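Local coordinates for probable glutathione reductase (Sinorhizobium meliloti, PDB 4DNA), which probably catalyses the NADPH-dependent reduction of glutathione disulfide to glutathione, working as an FAD-containing homodimer, at residues I301-G305 and D306-R310; V311-T314 and P315-I318. One frame throughout, in Å; residues are numbered along the deposited sequence.

Contact 1 of 2, residues I301-G305 and D306-R310; sequences IYALG and DVTDR. With FAD (flavin-adenine dinucleotide), chain C.
Gly305 leads straight into Asp306 at the point where the chain leaves strand 301-303 and meets the pyrophosphate of FAD. The Asp306 amide gives a nearly straight hydrogen bond to O2P of FAD, N to O2P 2.6 Å. Its side chain has CG set beside the backbone N, anti to the carbonyl carbon (chi1 -75°), which carries the carboxylate along the cofactor to the ribityl chain. There O3' of FAD sits before both oxygens, 2.8 Å from OD1 and 2.7 Å from OD2 of Asp306. Val307 comes next and lays CG1 against the Leu304 carbonyl oxygen.

Thr308 closes the turn twice over. Its amide reaches back to Gly305 O (N to O 3.1 Å), completing a beta turn with Asp306 and Val307 at the corners; this donor stands above the carbonyl plane. The hydroxyl OG1 takes the same oxygen nearly end-on, at 2.8 Å from Gly305 O, because chi1 of 68° tucks it between the backbone N and the carbonyl carbon. The methyl CG2 is thereby turned the other way, onto Leu304 N at 3.4 Å and toward the CB of Ala303. Arg310 finally runs back beside the turn toward Ala303 O. NE offers a weak bond to Thr308 OG1, while its stronger partner is Glu320 of helix 314-329, which also accepts from the Gly305 amide.

With two donors on one carbonyl oxygen, the turn is held from backbone and side chain together, and the Asp306 amide is presented to the phosphate. The carboxylate lies close to the negative pyrophosphate, so the hydrogen bond from the ribityl hydroxyl is likely to offset some of that repulsion.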
ATOM      1  N   ILE A 301      32.518 -25.825   5.496  1.00 79.86           N
ATOM      2  CA  ILE A 301      32.185 -24.443   5.823  1.00 78.42           C
ATOM      3  C   ILE A 301      31.292 -23.783   4.799  1.00 76.39           C
ATOM      4  O   ILE A 301      31.563 -23.850   3.605  1.00 76.75           O
ATOM      5  CB  ILE A 301      33.441 -23.561   5.948  1.00 78.25           C
ATOM      6  CG1 ILE A 301      34.417 -24.131   6.975  1.00 80.29           C
ATOM      7  CG2 ILE A 301      33.054 -22.147   6.357  1.00 76.67           C
ATOM      8  CD1 ILE A 301      35.756 -23.435   6.972  1.00 80.48           C
ATOM      9  N   TYR A 302      30.245 -23.120   5.287  1.00 76.16           N
ATOM     10  CA  TYR A 302      29.371 -22.290   4.455  1.00 74.30           C
ATOM     11  C   TYR A 302      29.413 -20.819   4.846  1.00 73.01           C
ATOM     12  O   TYR A 302      29.714 -20.465   5.995  1.00 72.70           O
ATOM     13  CB  TYR A 302      27.926 -22.738   4.571  1.00 74.88           C
ATOM     14  CG  TYR A 302      27.636 -24.143   4.123  1.00 76.91           C
ATOM     15  CD1 TYR A 302      27.980 -25.242   4.923  1.00 78.23           C
ATOM     16  CD2 TYR A 302      26.956 -24.376   2.932  1.00 76.09           C
ATOM     17  CE1 TYR A 302      27.679 -26.535   4.528  1.00 79.04           C
ATOM     18  CE2 TYR A 302      26.652 -25.666   2.526  1.00 76.45           C
ATOM     19  CZ  TYR A 302      27.011 -26.742   3.326  1.00 78.79           C
ATOM     20  OH  TYR A 302      26.701 -28.023   2.920  1.00 80.42           O
ATOM     21  N   ALA A 303      29.080 -19.977   3.870  1.00 72.70           N
ATOM     22  CA  ALA A 303      28.969 -18.537   4.061  1.00 71.68           C
ATOM     23  C   ALA A 303      27.666 -18.010   3.449  1.00 73.24           C
ATOM     24  O   ALA A 303      27.278 -18.422   2.359  1.00 71.47           O
ATOM     25  CB  ALA A 303      30.167 -17.831   3.450  1.00 71.27           C
ATOM     26  N   LEU A 304      27.000 -17.098   4.157  1.00 73.26           N
ATOM     27  CA  LEU A 304      25.732 -16.520   3.714  1.00 70.94           C
ATOM     28  C   LEU A 304      25.505 -15.168   4.380  1.00 71.01           C
ATOM     29  O   LEU A 304      26.080 -14.879   5.431  1.00 72.23           O
ATOM     30  CB  LEU A 304      24.562 -17.480   3.989  1.00 71.40           C
ATOM     31  CG  LEU A 304      24.395 -18.074   5.393  1.00 71.48           C
ATOM     32  CD1 LEU A 304      23.431 -17.221   6.192  1.00 71.70           C
ATOM     33  CD2 LEU A 304      23.906 -19.512   5.347  1.00 69.01           C
ATOM     34  N   GLY A 305      24.666 -14.339   3.767  1.00 71.84           N
ATOM     35  CA  GLY A 305      24.423 -12.996   4.275  1.00 70.56           C
ATOM     36  C   GLY A 305      25.268 -11.963   3.557  1.00 71.24           C
ATOM     37  O   GLY A 305      25.825 -12.238   2.481  1.00 70.72           O
ATOM     38  N   ASP A 306      25.368 -10.775   4.158  1.00 70.47           N
ATOM     39  CA  ASP A 306      26.041  -9.633   3.540  1.00 70.94           C
ATOM     40  C   ASP A 306      27.537  -9.850   3.355  1.00 72.33           C
ATOM     41  O   ASP A 306      28.169  -9.150   2.566  1.00 72.11           O
ATOM     42  CB  ASP A 306      25.778  -8.357   4.329  1.00 69.45           C
ATOM     43  CG  ASP A 306      24.380  -7.820   4.111  1.00 71.24           C
ATOM     44  OD1 ASP A 306      23.549  -8.533   3.484  1.00 71.74           O
ATOM     45  OD2 ASP A 306      24.105  -6.683   4.568  1.00 70.11           O
ATOM     46  N   VAL A 307      28.084 -10.832   4.072  1.00 72.55           N
ATOM     47  CA  VAL A 307      29.483 -11.218   3.934  1.00 73.98           C
ATOM     48  C   VAL A 307      29.826 -11.784   2.544  1.00 74.13           C
ATOM     49  O   VAL A 307      31.003 -11.855   2.179  1.00 75.28           O
ATOM     50  CB  VAL A 307      29.906 -12.218   5.047  1.00 74.85           C
ATOM     51  CG1 VAL A 307      29.209 -13.563   4.887  1.00 74.25           C
ATOM     52  CG2 VAL A 307      31.422 -12.387   5.078  1.00 74.32           C
ATOM     53  N   THR A 308      28.801 -12.165   1.773  1.00 74.85           N
ATOM     54  CA  THR A 308      28.997 -12.972   0.557  1.00 75.41           C
ATOM     55  C   THR A 308      28.973 -12.227  -0.763  1.00 79.70           C
ATOM     56  O   THR A 308      28.883 -12.857  -1.819  1.00 80.20           O
ATOM     57  CB  THR A 308      27.991 -14.144   0.434  1.00 76.84           C
ATOM     58  OG1 THR A 308      26.664 -13.640   0.220  1.00 79.25           O
ATOM     59  CG2 THR A 308      28.025 -15.007   1.658  1.00 72.89           C
ATOM     60  N   ASP A 309      29.059 -10.903  -0.747  1.00 78.13           N
ATOM     61  CA  ASP A 309      29.262 -10.233  -2.022  1.00 79.04           C
ATOM     62  C   ASP A 309      27.920  -9.915  -2.696  1.00 80.92           C
ATOM     63  O   ASP A 309      27.836  -8.991  -3.520  1.00 83.07           O
ATOM     64  CB  ASP A 309      30.074 -11.192  -2.933  1.00 79.69           C
ATOM     65  CG  ASP A 309      30.907 -10.480  -3.987  1.00 88.69           C
ATOM     66  OD1 ASP A 309      31.587  -9.463  -3.671  1.00 86.99           O
ATOM     67  OD2 ASP A 309      30.896 -10.978  -5.140  1.00 94.02           O
ATOM     68  N   ARG A 310      26.883 -10.673  -2.318  1.00 80.64           N
ATOM     69  CA  ARG A 310      25.659 -10.825  -3.123  1.00 82.56           C
ATOM     70  C   ARG A 310      24.726  -9.611  -3.066  1.00 80.05           C
ATOM     71  O   ARG A 310      25.182  -8.464  -3.012  1.00 79.92           O
ATOM     72  CB  ARG A 310      24.931 -12.134  -2.745  1.00 84.83           C
ATOM     73  CG  ARG A 310      25.729 -13.402  -3.087  1.00 93.10           C
ATOM     74  CD  ARG A 310      24.886 -14.680  -3.195  1.00 94.29           C
ATOM     75  NE  ARG A 310      24.748 -15.417  -1.932  1.00 94.60           N
ATOM     76  CZ  ARG A 310      24.655 -16.750  -1.831  1.00 95.53           C
ATOM     77  NH1 ARG A 310      24.699 -17.524  -2.919  1.00 95.69           N
ATOM     78  NH2 ARG A 310      24.533 -17.321  -0.625  1.00 86.58           N
TER
HETATM   79  PA  FAD C 500      24.184  -9.084   9.963  1.00 71.98           P
HETATM   80  O1A FAD C 500      25.088  -8.009   9.384  1.00 70.48           O
HETATM   81  O2A FAD C 500      22.703  -8.869  10.179  1.00 72.80           O
HETATM   82  O5B FAD C 500      24.788  -9.562  11.372  1.00 72.78           O
HETATM   83  C5B FAD C 500      25.866 -10.501  11.481  1.00 72.43           C
HETATM   84  C4B FAD C 500      26.317 -10.443  12.933  1.00 72.55           C
HETATM   85  O4B FAD C 500      27.570 -11.089  13.149  1.00 71.01           O
HETATM   86  C3B FAD C 500      26.485  -8.998  13.361  1.00 72.84           C
HETATM   87  O3B FAD C 500      25.615  -8.752  14.476  1.00 71.60           O
HETATM   88  C2B FAD C 500      27.957  -8.868  13.700  1.00 72.62           C
HETATM   89  O2B FAD C 500      28.166  -7.975  14.794  1.00 72.55           O
HETATM   90  C1B FAD C 500      28.362 -10.296  14.036  1.00 73.72           C
HETATM   91  N9A FAD C 500      29.789 -10.602  13.780  1.00 74.97           N
HETATM   92  C8A FAD C 500      30.536 -10.040  12.811  1.00 75.00           C
HETATM   93  N7A FAD C 500      31.798 -10.532  12.788  1.00 76.00           N
HETATM   94  C5A FAD C 500      31.862 -11.443  13.766  1.00 76.74           C
HETATM   95  C6A FAD C 500      32.924 -12.331  14.265  1.00 78.41           C
HETATM   96  N6A FAD C 500      34.139 -12.268  13.667  1.00 79.46           N
HETATM   97  N1A FAD C 500      32.625 -13.155  15.304  1.00 78.97           N
HETATM   98  C2A FAD C 500      31.392 -13.161  15.868  1.00 78.08           C
HETATM   99  N3A FAD C 500      30.375 -12.370  15.455  1.00 77.06           N
HETATM  100  C4A FAD C 500      30.544 -11.500  14.422  1.00 76.58           C
HETATM  101  N1  FAD C 500      17.742  -4.709   4.261  1.00 64.60           N
HETATM  102  C2  FAD C 500      16.456  -4.816   3.858  1.00 64.16           C
HETATM  103  O2  FAD C 500      16.062  -5.890   3.354  1.00 64.41           O
HETATM  104  N3  FAD C 500      15.589  -3.794   3.984  1.00 64.02           N
HETATM  105  C4  FAD C 500      15.930  -2.601   4.512  1.00 64.26           C
HETATM  106  O4  FAD C 500      15.083  -1.681   4.619  1.00 64.22           O
HETATM  107  C4X FAD C 500      17.329  -2.409   4.968  1.00 64.55           C
HETATM  108  N5  FAD C 500      17.752  -1.247   5.513  1.00 64.58           N
HETATM  109  C5X FAD C 500      19.042  -1.117   5.926  1.00 65.29           C
HETATM  110  C6  FAD C 500      19.478   0.084   6.487  1.00 65.50           C
HETATM  111  C7  FAD C 500      20.804   0.230   6.906  1.00 65.90           C
HETATM  112  C7M FAD C 500      21.226   1.547   7.509  1.00 66.33           C
HETATM  113  C8  FAD C 500      21.765  -0.910   6.770  1.00 66.03           C
HETATM  114  C8M FAD C 500      23.199  -0.818   7.217  1.00 66.53           C
HETATM  115  C9  FAD C 500      21.333  -2.105   6.210  1.00 66.02           C
HETATM  116  C9A FAD C 500      20.015  -2.250   5.782  1.00 65.10           C
HETATM  117  N10 FAD C 500      19.589  -3.470   5.218  1.00 65.06           N
HETATM  118  C10 FAD C 500      18.241  -3.573   4.803  1.00 64.81           C
HETATM  119  C1' FAD C 500      20.547  -4.581   5.071  1.00 65.65           C
HETATM  120  C2' FAD C 500      20.396  -5.658   6.135  1.00 67.39           C
HETATM  121  O2' FAD C 500      20.494  -5.066   7.434  1.00 66.91           O
HETATM  122  C3' FAD C 500      21.445  -6.755   5.941  1.00 69.69           C
HETATM  123  O3' FAD C 500      21.421  -7.155   4.566  1.00 68.86           O
HETATM  124  C4' FAD C 500      21.206  -7.981   6.822  1.00 68.81           C
HETATM  125  O4' FAD C 500      21.387  -7.623   8.198  1.00 70.33           O
HETATM  126  C5' FAD C 500      22.162  -9.107   6.468  1.00 70.03           C
HETATM  127  O5' FAD C 500      22.446  -9.852   7.649  1.00 71.78           O
HETATM  128  P   FAD C 500      23.679 -10.890   7.785  1.00 71.47           P
HETATM  129  O1P FAD C 500      23.132 -12.283   8.034  1.00 71.86           O
HETATM  130  O2P FAD C 500      24.672 -10.655   6.672  1.00 71.28           O
HETATM  131  O3P FAD C 500      24.396 -10.462   9.157  1.00 72.18           O

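Contact 2 of 2, residues V311-T314 and P315-I318; sequences VQLT and PVAI. With FAD (flavin-adenine dinucleotide), chain C.
Leu313 meets Val316 and the flavin at once, just where the chain enters helix 314-329. Its CB packs on CG2 of Val316 at 3.7 Å, with the ring CD of Pro315 a little farther off, and also lies beside O2 of FAD. From there CG, anti to the carbonyl carbon (chi1 -59°), turns the branch toward the isoalloxazine. At the tip CD2 lies out of the flavin plane, over the N1-C2 side of the pyrimidine ring, 3.8 Å from C2 of FAD. Val311 adds to the apolar patch, its CB near the same CG2 of Val316.

Thr314 follows, and its backbone does the polar work. The amide N donates to O2 of FAD at 3.1 Å, with a weak second bond to the neighbouring flavin N1. Its side chain splits: OG1 is turned to the ribityl chain beside C2', whereas CG2 points the other way to CD1 of Ile318, 3.9 Å off, one helical turn on. The carbonyls then start the helix. Leu313, at the N-cap, accepts from Ala317 N (N to O 3.2 Å), and Thr314 accepts from Ile318 N at 3.0 Å from its O; both donors lie in the carbonyl plane. Pro315 falls in this first turn, where its lack of an N-H costs the helix no bond. His439 of the second subunit packs on Thr314 and Pro315, bringing the predicted proton acceptor to this end of the flavin.

The positive end of the helix would be expected to ease the negative charge that gathers at N1 and O2 when the flavin is reduced. A helix N-terminus aimed at this side of the isoalloxazine is a familiar feature of the flavin site in the pyridine nucleotide-disulfide oxidoreductases.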
ATOM      1  N   VAL A 311      23.423  -9.852  -3.123  1.00 78.11           N
ATOM      2  CA  VAL A 311      22.470  -8.785  -2.862  1.00 76.94           C
ATOM      3  C   VAL A 311      22.409  -8.620  -1.351  1.00 75.91           C
ATOM      4  O   VAL A 311      22.170  -9.593  -0.617  1.00 74.20           O
ATOM      5  CB  VAL A 311      21.081  -9.115  -3.429  1.00 74.60           C
ATOM      6  CG1 VAL A 311      20.164  -7.898  -3.348  1.00 72.06           C
ATOM      7  CG2 VAL A 311      21.213  -9.607  -4.861  1.00 76.12           C
ATOM      8  N   GLN A 312      22.655  -7.397  -0.890  1.00 73.73           N
ATOM      9  CA  GLN A 312      22.776  -7.143   0.549  1.00 72.26           C
ATOM     10  C   GLN A 312      21.476  -6.690   1.179  1.00 69.72           C
ATOM     11  O   GLN A 312      21.296  -5.511   1.519  1.00 70.84           O
ATOM     12  CB  GLN A 312      23.910  -6.166   0.851  1.00 72.92           C
ATOM     13  CG  GLN A 312      25.278  -6.826   0.752  1.00 73.46           C
ATOM     14  CD  GLN A 312      26.420  -5.851   0.897  1.00 75.94           C
ATOM     15  OE1 GLN A 312      26.250  -4.744   1.419  1.00 76.60           O
ATOM     16  NE2 GLN A 312      27.599  -6.258   0.447  1.00 77.54           N
ATOM     17  N   LEU A 313      20.572  -7.649   1.333  1.00 67.13           N
ATOM     18  CA  LEU A 313      19.287  -7.402   1.945  1.00 68.50           C
ATOM     19  C   LEU A 313      18.938  -8.520   2.937  1.00 68.35           C
ATOM     20  O   LEU A 313      19.384  -9.665   2.779  1.00 67.72           O
ATOM     21  CB  LEU A 313      18.207  -7.231   0.871  1.00 67.16           C
ATOM     22  CG  LEU A 313      18.383  -6.111  -0.161  1.00 67.86           C
ATOM     23  CD1 LEU A 313      17.483  -6.392  -1.351  1.00 68.32           C
ATOM     24  CD2 LEU A 313      18.108  -4.722   0.413  1.00 64.07           C
ATOM     25  N   THR A 314      18.147  -8.164   3.952  1.00 67.98           N
ATOM     26  CA  THR A 314      17.773  -9.072   5.037  1.00 67.94           C
ATOM     27  C   THR A 314      17.074 -10.357   4.564  1.00 68.62           C
ATOM     28  O   THR A 314      17.501 -11.445   4.947  1.00 68.92           O
ATOM     29  CB  THR A 314      16.960  -8.330   6.130  1.00 69.43           C
ATOM     30  OG1 THR A 314      17.790  -7.323   6.723  1.00 69.96           O
ATOM     31  CG2 THR A 314      16.484  -9.272   7.230  1.00 69.69           C
ATOM     32  N   PRO A 315      16.015 -10.244   3.719  1.00 68.79           N
ATOM     33  CA  PRO A 315      15.343 -11.459   3.241  1.00 68.42           C
ATOM     34  C   PRO A 315      16.263 -12.389   2.451  1.00 69.18           C
ATOM     35  O   PRO A 315      16.082 -13.611   2.507  1.00 71.97           O
ATOM     36  CB  PRO A 315      14.234 -10.914   2.329  1.00 66.22           C
ATOM     37  CG  PRO A 315      13.968  -9.555   2.855  1.00 64.90           C
ATOM     38  CD  PRO A 315      15.331  -9.038   3.215  1.00 67.37           C
ATOM     39  N   VAL A 316      17.227 -11.814   1.731  1.00 67.93           N
ATOM     40  CA  VAL A 316      18.195 -12.586   0.959  1.00 69.49           C
ATOM     41  C   VAL A 316      18.991 -13.454   1.922  1.00 70.60           C
ATOM     42  O   VAL A 316      19.120 -14.656   1.727  1.00 73.37           O
ATOM     43  CB  VAL A 316      19.118 -11.671   0.114  1.00 68.70           C
ATOM     44  CG1 VAL A 316      19.938 -12.478  -0.885  1.00 69.14           C
ATOM     45  CG2 VAL A 316      18.288 -10.650  -0.634  1.00 66.55           C
ATOM     46  N   ALA A 317      19.483 -12.841   2.989  1.00 70.24           N
ATOM     47  CA  ALA A 317      20.147 -13.573   4.055  1.00 71.63           C
ATOM     48  C   ALA A 317      19.274 -14.693   4.573  1.00 72.93           C
ATOM     49  O   ALA A 317      19.741 -15.821   4.717  1.00 75.67           O
ATOM     50  CB  ALA A 317      20.522 -12.636   5.190  1.00 70.48           C
ATOM     51  N   ILE A 318      18.009 -14.376   4.850  1.00 71.45           N
ATOM     52  CA  ILE A 318      17.077 -15.337   5.435  1.00 73.51           C
ATOM     53  C   ILE A 318      16.846 -16.501   4.491  1.00 74.49           C
ATOM     54  O   ILE A 318      16.847 -17.658   4.923  1.00 76.89           O
ATOM     55  CB  ILE A 318      15.730 -14.688   5.824  1.00 72.30           C
ATOM     56  CG1 ILE A 318      15.902 -13.852   7.097  1.00 71.59           C
ATOM     57  CG2 ILE A 318      14.656 -15.754   6.022  1.00 72.43           C
ATOM     58  CD1 ILE A 318      14.839 -12.798   7.315  1.00 70.05           C
TER
HETATM   59  PA  FAD C 500      24.184  -9.084   9.963  1.00 71.98           P
HETATM   60  O1A FAD C 500      25.088  -8.009   9.384  1.00 70.48           O
HETATM   61  O2A FAD C 500      22.703  -8.869  10.179  1.00 72.80           O
HETATM   62  O5B FAD C 500      24.788  -9.562  11.372  1.00 72.78           O
HETATM   63  C5B FAD C 500      25.866 -10.501  11.481  1.00 72.43           C
HETATM   64  C4B FAD C 500      26.317 -10.443  12.933  1.00 72.55           C
HETATM   65  O4B FAD C 500      27.570 -11.089  13.149  1.00 71.01           O
HETATM   66  C3B FAD C 500      26.485  -8.998  13.361  1.00 72.84           C
HETATM   67  O3B FAD C 500      25.615  -8.752  14.476  1.00 71.60           O
HETATM   68  C2B FAD C 500      27.957  -8.868  13.700  1.00 72.62           C
HETATM   69  O2B FAD C 500      28.166  -7.975  14.794  1.00 72.55           O
HETATM   70  C1B FAD C 500      28.362 -10.296  14.036  1.00 73.72           C
HETATM   71  N9A FAD C 500      29.789 -10.602  13.780  1.00 74.97           N
HETATM   72  C8A FAD C 500      30.536 -10.040  12.811  1.00 75.00           C
HETATM   73  N7A FAD C 500      31.798 -10.532  12.788  1.00 76.00           N
HETATM   74  C5A FAD C 500      31.862 -11.443  13.766  1.00 76.74           C
HETATM   75  C6A FAD C 500      32.924 -12.331  14.265  1.00 78.41           C
HETATM   76  N6A FAD C 500      34.139 -12.268  13.667  1.00 79.46           N
HETATM   77  N1A FAD C 500      32.625 -13.155  15.304  1.00 78.97           N
HETATM   78  C2A FAD C 500      31.392 -13.161  15.868  1.00 78.08           C
HETATM   79  N3A FAD C 500      30.375 -12.370  15.455  1.00 77.06           N
HETATM   80  C4A FAD C 500      30.544 -11.500  14.422  1.00 76.58           C
HETATM   81  N1  FAD C 500      17.742  -4.709   4.261  1.00 64.60           N
HETATM   82  C2  FAD C 500      16.456  -4.816   3.858  1.00 64.16           C
HETATM   83  O2  FAD C 500      16.062  -5.890   3.354  1.00 64.41           O
HETATM   84  N3  FAD C 500      15.589  -3.794   3.984  1.00 64.02           N
HETATM   85  C4  FAD C 500      15.930  -2.601   4.512  1.00 64.26           C
HETATM   86  O4  FAD C 500      15.083  -1.681   4.619  1.00 64.22           O
HETATM   87  C4X FAD C 500      17.329  -2.409   4.968  1.00 64.55           C
HETATM   88  N5  FAD C 500      17.752  -1.247   5.513  1.00 64.58           N
HETATM   89  C5X FAD C 500      19.042  -1.117   5.926  1.00 65.29           C
HETATM   90  C6  FAD C 500      19.478   0.084   6.487  1.00 65.50           C
HETATM   91  C7  FAD C 500      20.804   0.230   6.906  1.00 65.90           C
HETATM   92  C7M FAD C 500      21.226   1.547   7.509  1.00 66.33           C
HETATM   93  C8  FAD C 500      21.765  -0.910   6.770  1.00 66.03           C
HETATM   94  C8M FAD C 500      23.199  -0.818   7.217  1.00 66.53           C
HETATM   95  C9  FAD C 500      21.333  -2.105   6.210  1.00 66.02           C
HETATM   96  C9A FAD C 500      20.015  -2.250   5.782  1.00 65.10           C
HETATM   97  N10 FAD C 500      19.589  -3.470   5.218  1.00 65.06           N
HETATM   98  C10 FAD C 500      18.241  -3.573   4.803  1.00 64.81           C
HETATM   99  C1' FAD C 500      20.547  -4.581   5.071  1.00 65.65           C
HETATM  100  C2' FAD C 500      20.396  -5.658   6.135  1.00 67.39           C
HETATM  101  O2' FAD C 500      20.494  -5.066   7.434  1.00 66.91           O
HETATM  102  C3' FAD C 500      21.445  -6.755   5.941  1.00 69.69           C
HETATM  103  O3' FAD C 500      21.421  -7.155   4.566  1.00 68.86           O
HETATM  104  C4' FAD C 500      21.206  -7.981   6.822  1.00 68.81           C
HETATM  105  O4' FAD C 500      21.387  -7.623   8.198  1.00 70.33           O
HETATM  106  C5' FAD C 500      22.162  -9.107   6.468  1.00 70.03           C
HETATM  107  O5' FAD C 500      22.446  -9.852   7.649  1.00 71.78           O
HETATM  108  P   FAD C 500      23.679 -10.890   7.785  1.00 71.47           P
HETATM  109  O1P FAD C 500      23.132 -12.283   8.034  1.00 71.86           O
HETATM  110  O2P FAD C 500      24.672 -10.655   6.672  1.00 71.28           O
HETATM  111  O3P FAD C 500      24.396 -10.462   9.157  1.00 72.18           O

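How the contacts relate
The chain runs out along strand 301-303, an outermost strand of the five-stranded parallel sheet, and contact 1 closes the turn after it, at the pyrophosphate and ribityl chain of FAD. Residues 311-314 then carry it to the flavin, where contact 2 opens helix 314-329. The two are in series, neither nested nor crossing, with centres about 10 Å apart. They meet directly: Asp306 OD1 packs on Gln312 CA, Gly305 CA faces Ala317 CB, and Leu304 CD1 lies near Ala317 O. One strand-turn-helix unit thus follows the cofactor from its phosphates to its redox ring, and its helix begins beside His439 of the second subunit.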